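Surface glycoprotein (Trypanosoma brucei, PDB 5KLH) probably serves as a sensor on the surface of insect-stage trypanosomes, with this chain forming its bilobed ectodomain. Local coordinates at residues S19-K24 with L202-D207; L45-A48 with S52-S55; Y181-L186 with P208-E213. All coordinates share one frame; numbering follows the deposited sequence.

Interaction 1. Residues S19-K24 with L202-D207; sequences SAFDPK and LYSEGD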
# COMPACT_ATOMS: atom_id res chain seq x y z
N SER A 19 7.05 -21.15 1.80
CA SER A 19 7.12 -22.54 1.36
C SER A 19 6.20 -22.84 0.19
O SER A 19 6.53 -23.63 -0.69
CB SER A 19 6.77 -23.47 2.52
OG SER A 19 7.69 -23.30 3.58
N ALA A 20 5.03 -22.20 0.20
CA ALA A 20 4.03 -22.40 -0.86
C ALA A 20 4.32 -21.61 -2.14
O ALA A 20 3.72 -21.90 -3.18
CB ALA A 20 2.66 -22.03 -0.33
N PHE A 21 5.22 -20.63 -2.08
CA PHE A 21 5.48 -19.74 -3.20
C PHE A 21 6.15 -20.48 -4.36
O PHE A 21 7.23 -21.06 -4.19
CB PHE A 21 6.34 -18.55 -2.75
CG PHE A 21 6.68 -17.55 -3.84
CD1 PHE A 21 5.68 -16.95 -4.59
CD2 PHE A 21 8.00 -17.18 -4.05
CE1 PHE A 21 6.00 -16.01 -5.57
CE2 PHE A 21 8.33 -16.24 -5.03
CZ PHE A 21 7.34 -15.66 -5.79
N ASP A 22 5.50 -20.45 -5.52
CA ASP A 22 6.03 -21.03 -6.75
C ASP A 22 6.22 -19.92 -7.79
O ASP A 22 5.25 -19.48 -8.41
CB ASP A 22 5.08 -22.12 -7.26
CG ASP A 22 5.52 -22.73 -8.59
OD1 ASP A 22 6.69 -22.55 -9.00
OD2 ASP A 22 4.67 -23.40 -9.22
N PRO A 23 7.46 -19.45 -7.96
CA PRO A 23 7.75 -18.35 -8.88
C PRO A 23 7.87 -18.78 -10.34
O PRO A 23 7.95 -17.92 -11.21
CB PRO A 23 9.09 -17.82 -8.36
CG PRO A 23 9.76 -19.04 -7.83
CD PRO A 23 8.65 -19.84 -7.18
N LYS A 24 7.90 -20.08 -10.59
CA LYS A 24 8.09 -20.58 -11.94
C LYS A 24 7.10 -20.03 -12.97
O LYS A 24 7.52 -19.61 -14.06
CB LYS A 24 8.07 -22.11 -11.92
CG LYS A 24 9.22 -22.64 -11.06
CD LYS A 24 9.37 -24.16 -11.07
CE LYS A 24 10.85 -24.55 -11.11
NZ LYS A 24 11.67 -23.73 -10.17
N LEU A 202 3.99 -5.48 -10.82
CA LEU A 202 2.89 -6.43 -10.67
C LEU A 202 3.39 -7.68 -9.94
O LEU A 202 4.31 -8.36 -10.41
CB LEU A 202 2.29 -6.79 -12.04
CG LEU A 202 1.21 -7.88 -12.05
CD1 LEU A 202 -0.08 -7.36 -11.43
CD2 LEU A 202 0.96 -8.41 -13.46
N TYR A 203 2.79 -7.95 -8.78
CA TYR A 203 3.06 -9.13 -7.96
C TYR A 203 1.97 -10.16 -8.10
O TYR A 203 0.82 -9.84 -8.47
CB TYR A 203 3.18 -8.75 -6.48
CG TYR A 203 4.41 -7.96 -6.16
CD1 TYR A 203 4.45 -6.60 -6.36
CD2 TYR A 203 5.56 -8.59 -5.66
CE1 TYR A 203 5.60 -5.86 -6.08
CE2 TYR A 203 6.70 -7.87 -5.38
CZ TYR A 203 6.72 -6.51 -5.60
OH TYR A 203 7.86 -5.77 -5.32
N SER A 204 2.29 -11.40 -7.73
CA SER A 204 1.24 -12.39 -7.52
C SER A 204 0.83 -12.35 -6.05
O SER A 204 1.64 -11.98 -5.19
CB SER A 204 1.70 -13.80 -7.94
OG SER A 204 2.70 -14.30 -7.07
N GLU A 205 -0.42 -12.70 -5.77
CA GLU A 205 -0.96 -12.69 -4.41
C GLU A 205 -0.12 -13.45 -3.41
O GLU A 205 -0.01 -13.04 -2.26
CB GLU A 205 -2.38 -13.28 -4.38
CG GLU A 205 -3.46 -12.34 -4.78
CD GLU A 205 -4.85 -12.90 -4.47
OE1 GLU A 205 -5.02 -14.15 -4.43
OE2 GLU A 205 -5.77 -12.08 -4.31
N GLY A 206 0.44 -14.59 -3.83
CA GLY A 206 1.20 -15.40 -2.89
C GLY A 206 2.66 -14.99 -2.73
O GLY A 206 3.43 -15.71 -2.09
N ASP A 207 3.05 -13.85 -3.29
CA ASP A 207 4.46 -13.44 -3.17
C ASP A 207 4.87 -13.19 -1.73
O ASP A 207 4.10 -12.64 -0.96
CB ASP A 207 4.73 -12.17 -3.98
CG ASP A 207 6.20 -11.98 -4.24
OD1 ASP A 207 6.66 -12.50 -5.27
OD2 ASP A 207 6.87 -11.30 -3.42

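Interaction 2. Residues L45-A48 with S52-S55; sequences LSVA and SIPS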
# COMPACT_ATOMS: atom_id res chain seq x y z
N LEU A 45 14.33 -10.67 -0.41
CA LEU A 45 14.02 -9.98 0.82
C LEU A 45 14.97 -10.50 1.88
O LEU A 45 15.35 -11.66 1.84
CB LEU A 45 12.57 -10.22 1.23
CG LEU A 45 11.55 -10.07 0.11
CD1 LEU A 45 10.17 -10.45 0.61
CD2 LEU A 45 11.55 -8.63 -0.43
N SER A 46 15.36 -9.66 2.81
CA SER A 46 16.14 -10.13 3.94
C SER A 46 15.27 -10.04 5.16
O SER A 46 14.92 -8.94 5.57
CB SER A 46 17.43 -9.32 4.14
OG SER A 46 18.22 -9.24 2.97
N VAL A 47 14.94 -11.18 5.76
CA VAL A 47 14.13 -11.21 6.97
C VAL A 47 14.92 -11.79 8.13
O VAL A 47 15.36 -12.93 8.06
CB VAL A 47 12.85 -12.04 6.76
CG1 VAL A 47 11.96 -11.98 7.98
CG2 VAL A 47 12.10 -11.55 5.53
N ALA A 48 15.09 -10.99 9.18
CA ALA A 48 15.89 -11.40 10.33
C ALA A 48 15.44 -12.75 10.87
O ALA A 48 14.26 -12.95 11.19
CB ALA A 48 15.81 -10.35 11.42
N SER A 52 17.46 -14.90 3.38
CA SER A 52 17.08 -14.31 2.10
C SER A 52 15.88 -15.04 1.49
O SER A 52 15.90 -16.27 1.37
CB SER A 52 18.26 -14.33 1.13
OG SER A 52 19.25 -13.39 1.55
N ILE A 53 14.86 -14.28 1.11
CA ILE A 53 13.57 -14.82 0.68
C ILE A 53 13.26 -14.35 -0.74
O ILE A 53 13.31 -13.15 -0.99
CB ILE A 53 12.43 -14.35 1.61
CG1 ILE A 53 12.78 -14.58 3.09
CG2 ILE A 53 11.10 -15.00 1.22
CD1 ILE A 53 12.90 -16.02 3.47
N PRO A 54 12.97 -15.28 -1.66
CA PRO A 54 12.70 -14.87 -3.05
C PRO A 54 11.39 -14.11 -3.20
O PRO A 54 10.43 -14.34 -2.47
CB PRO A 54 12.63 -16.20 -3.81
CG PRO A 54 12.23 -17.18 -2.79
CD PRO A 54 12.83 -16.73 -1.48
N SER A 55 11.37 -13.22 -4.18
CA SER A 55 10.19 -12.43 -4.50
C SER A 55 10.32 -12.13 -5.98
O SER A 55 11.42 -11.85 -6.46
CB SER A 55 10.13 -11.14 -3.66
OG SER A 55 9.13 -10.24 -4.13

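Interaction 3. Residues Y181-L186 with P208-E213; sequences YSFGHL and PFIALE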
# COMPACT_ATOMS: atom_id res chain seq x y z
N TYR A 181 1.17 -2.95 2.40
CA TYR A 181 0.26 -2.77 3.52
C TYR A 181 -0.19 -1.31 3.55
O TYR A 181 0.64 -0.42 3.37
CB TYR A 181 0.99 -3.13 4.81
CG TYR A 181 0.14 -3.21 6.05
CD1 TYR A 181 -0.48 -4.39 6.40
CD2 TYR A 181 0.01 -2.12 6.90
CE1 TYR A 181 -1.23 -4.49 7.55
CE2 TYR A 181 -0.74 -2.21 8.06
CZ TYR A 181 -1.36 -3.40 8.37
OH TYR A 181 -2.12 -3.51 9.51
N SER A 182 -1.48 -1.03 3.78
CA SER A 182 -2.51 -2.01 4.13
C SER A 182 -3.35 -2.51 2.95
O SER A 182 -4.52 -2.88 3.14
CB SER A 182 -3.43 -1.42 5.20
OG SER A 182 -3.78 -0.08 4.86
N PHE A 183 -2.77 -2.50 1.75
CA PHE A 183 -3.32 -3.18 0.58
C PHE A 183 -4.54 -2.52 -0.08
O PHE A 183 -5.15 -3.12 -0.95
CB PHE A 183 -3.68 -4.64 0.93
CG PHE A 183 -2.58 -5.36 1.66
CD1 PHE A 183 -1.33 -5.49 1.09
CD2 PHE A 183 -2.79 -5.86 2.94
CE1 PHE A 183 -0.32 -6.13 1.77
CE2 PHE A 183 -1.78 -6.50 3.62
CZ PHE A 183 -0.53 -6.63 3.04
N GLY A 184 -4.84 -1.29 0.30
CA GLY A 184 -5.87 -0.51 -0.37
C GLY A 184 -5.36 0.18 -1.62
O GLY A 184 -4.15 0.18 -1.89
N HIS A 185 -6.27 0.78 -2.39
CA HIS A 185 -5.87 1.27 -3.71
C HIS A 185 -4.90 2.45 -3.63
O HIS A 185 -4.15 2.69 -4.58
CB HIS A 185 -7.12 1.63 -4.55
CG HIS A 185 -7.84 2.86 -4.11
ND1 HIS A 185 -8.60 2.91 -2.96
CD2 HIS A 185 -7.96 4.08 -4.69
CE1 HIS A 185 -9.13 4.11 -2.83
NE2 HIS A 185 -8.77 4.84 -3.87
N LEU A 186 -4.90 3.16 -2.50
CA LEU A 186 -3.96 4.26 -2.33
C LEU A 186 -2.77 3.91 -1.45
O LEU A 186 -2.06 4.80 -0.98
CB LEU A 186 -4.67 5.49 -1.77
CG LEU A 186 -5.74 6.09 -2.69
CD1 LEU A 186 -6.22 7.43 -2.13
CD2 LEU A 186 -5.20 6.25 -4.08
N PRO A 208 6.09 -13.59 -1.37
CA PRO A 208 6.54 -13.33 0.00
C PRO A 208 6.60 -11.84 0.35
O PRO A 208 6.54 -11.48 1.52
CB PRO A 208 7.93 -13.97 0.03
CG PRO A 208 7.81 -15.12 -0.93
CD PRO A 208 7.00 -14.52 -2.07
N PHE A 209 6.76 -10.98 -0.66
CA PHE A 209 6.73 -9.54 -0.39
C PHE A 209 5.38 -9.15 0.23
O PHE A 209 5.34 -8.38 1.21
CB PHE A 209 6.98 -8.75 -1.69
CG PHE A 209 6.96 -7.25 -1.52
CD1 PHE A 209 5.78 -6.54 -1.67
CD2 PHE A 209 8.13 -6.55 -1.27
CE1 PHE A 209 5.75 -5.17 -1.52
CE2 PHE A 209 8.11 -5.17 -1.13
CZ PHE A 209 6.92 -4.48 -1.26
N ILE A 210 4.30 -9.67 -0.33
CA ILE A 210 2.97 -9.35 0.17
C ILE A 210 2.75 -10.03 1.53
O ILE A 210 2.26 -9.41 2.47
CB ILE A 210 1.88 -9.76 -0.83
CG1 ILE A 210 1.93 -8.82 -2.04
CG2 ILE A 210 0.51 -9.76 -0.18
CD1 ILE A 210 1.03 -9.22 -3.19
N ALA A 211 3.15 -11.30 1.64
CA ALA A 211 3.07 -12.00 2.92
C ALA A 211 3.82 -11.28 4.04
O ALA A 211 3.31 -11.16 5.16
CB ALA A 211 3.58 -13.42 2.78
N LEU A 212 5.03 -10.79 3.75
CA LEU A 212 5.79 -10.05 4.74
C LEU A 212 5.09 -8.75 5.12
O LEU A 212 5.01 -8.41 6.30
CB LEU A 212 7.21 -9.77 4.21
CG LEU A 212 8.22 -9.20 5.19
CD1 LEU A 212 8.44 -10.19 6.34
CD2 LEU A 212 9.53 -8.90 4.48
N GLU A 213 4.56 -8.03 4.12
CA GLU A 213 3.83 -6.79 4.37
C GLU A 213 2.68 -7.06 5.31
O GLU A 213 2.43 -6.30 6.24
CB GLU A 213 3.29 -6.20 3.06
CG GLU A 213 4.33 -5.50 2.21
CD GLU A 213 4.80 -4.19 2.82
OE1 GLU A 213 3.97 -3.31 3.12
OE2 GLU A 213 6.03 -4.02 3.01
O HOH W 1 3.42 -0.48 3.92

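Interaction 1. Residues S19-K24 with L202-D207
An aromatic ring leans on a carboxylate: Phe21 CZ lies 3.3 Å from Asp207 OD1, and no hydrogen bond joins the two segments. The side chains run side by side and point the same way, with the ring and carboxylate planes 74° apart; the oxygen lies oblique to the ring, neither over its face nor at its edge. Phe21 is the first residue to leave helical geometry after helix 12-20. With CG anti to the backbone N (chi1 -180°), its ring reaches across to the turn that follows strand 197-204. Phe21 CD1 comes within 3.6 Å of Gly206 O, again obliquely, while Ser204 OG stands at the ring's edge, 4.0 Å from CE1. Pro23 N sits over the centre of one face, where the chain folds back beside its own phenyl group.

The surface the ring meets is a type I turn, Ser204 to Asp207, closed by Asp207 N bonding to Ser204 O at 3.0 Å. Asp207 is also the N-cap of the next helix. Its OD2 is bonded to Phe209 N and Ser55 OG, and its OD1 to Val56 N. The carboxylate beside the phenyl group is therefore fixed by partners on two other elements, which would favour its charged form. The contact thus lies where the end of helix 12-20, the end of strand 197-204 and the start of helix 208-215 converge beside strand 51-63.

Interaction 2. Residues L45-A48 with S52-S55
Leu45 and Ile53 face each other as the antiparallel hydrogen-bonded pair of a beta hairpin, built from strands 36-47 and 51-63 near its connecting turn. Both backbone donors of the pair are used. Leu45 N gives to Ile53 O at 2.7 Å with an almost straight N-H...O angle of 170°, and Ile53 N returns a bond to Leu45 O at 2.8 Å. Leu45 O has a further neighbour, since Ser52 CA approaches it at 3.2 Å in a CA-H...O contact that supplements the conventional bond. Ser46 and Ser52 form the adjoining non-hydrogen-bonded pair and put their side chains on the face opposite Leu45 and Ile53.

Further along, the backbone of Ser55 pairs with Gln43. Ser55 OG is hydrogen-bonded to Gln43 NE2 and to Asp207 OD2, consistent with its accepting from the amide and donating to the carboxylate.

Apolar contacts complete the pairing. Leu45 CB and Ile53 CB lie 4.1 Å apart, and Leu45 CG packs on Ser55 CB at 4.2 Å. This face of the hairpin packs against both helices, meeting Phe209 and Pro208 of helix 208-215 and Phe14 and Val18 of helix 12-20. Ile53 CG1 lies beside its backbone N, anti to the carbonyl carbon (chi1 -50°), which turns it to Val47; near the turn the two side chains cross at a slant, with Val47 CG2 3.9 Å from Ile53 CG1.

Interaction 3. Residues Y181-L186 with P208-E213
In Glu213, chi1 places CG beside the backbone N, anti to the carbonyl carbon, and a single bend at chi2 (-71°) then turns OE1 toward the backbone of Tyr181. Tyr181 N donates to that oxygen at 2.9 Å with an N-H...O angle of 156°, and OE1 receives the bond on its anti lone pair, away from OE2. A water lies 2.8 Å from Tyr181 O and 3.0 Å from Glu213 OE1, near enough to bond with either.

Aromatic side chains fill in around this polar link. Tyr181 CD1 passes 3.5 Å from Glu213 O, while the rest of the phenol leads away from the helix. Phe183 comes from the other side of a cis peptide bond, the one preceding Ser182, and its ring has Tyr181 CA over one face. The ring lies across the Glu213 stem, ring and carboxylate planes at right angles (90°), with Phe183 CE1 3.8 Å from Glu213 CB, and the same CE1 reaches Ile210 CG2 at 4.2 Å. Tyr176 meets the Phe183 ring edge to face, and it also touches Ile210.

The loop between strands 170-172 and 189-191 is thereby attached to one side of helix 208-215, one turn apart at Ile210 and Glu213. Ala211 and Leu212 on this helix pack instead against helix 12-20. Chemically, the contact rests on one backbone N-H given to a carboxylate oxygen, with water beside it. That setting would probably favour an ionised Glu213 without establishing it; the bond itself fixes the rotation of the carboxylate against the loop.

How the interactions relate
The three contacts meet at helix 208-215 and differ in what holds them. Interaction 2 is the most buried and the most regular, a hairpin joined by backbone bonds with an apolar face against the helix. Interaction 1 buries the least area and has no bond between its segments; one oxygen of its N-cap residue is bonded to Ser55 of interaction 2. Interaction 3 lies nearest the centre of the chain yet remains partly open to solvent, with a water beside its side-chain-to-backbone bond. Pro208, at the start of the helix, packs on Phe21 of interaction 1 and Ile53 of interaction 2, while Ile210 and Glu213 further along carry interaction 3.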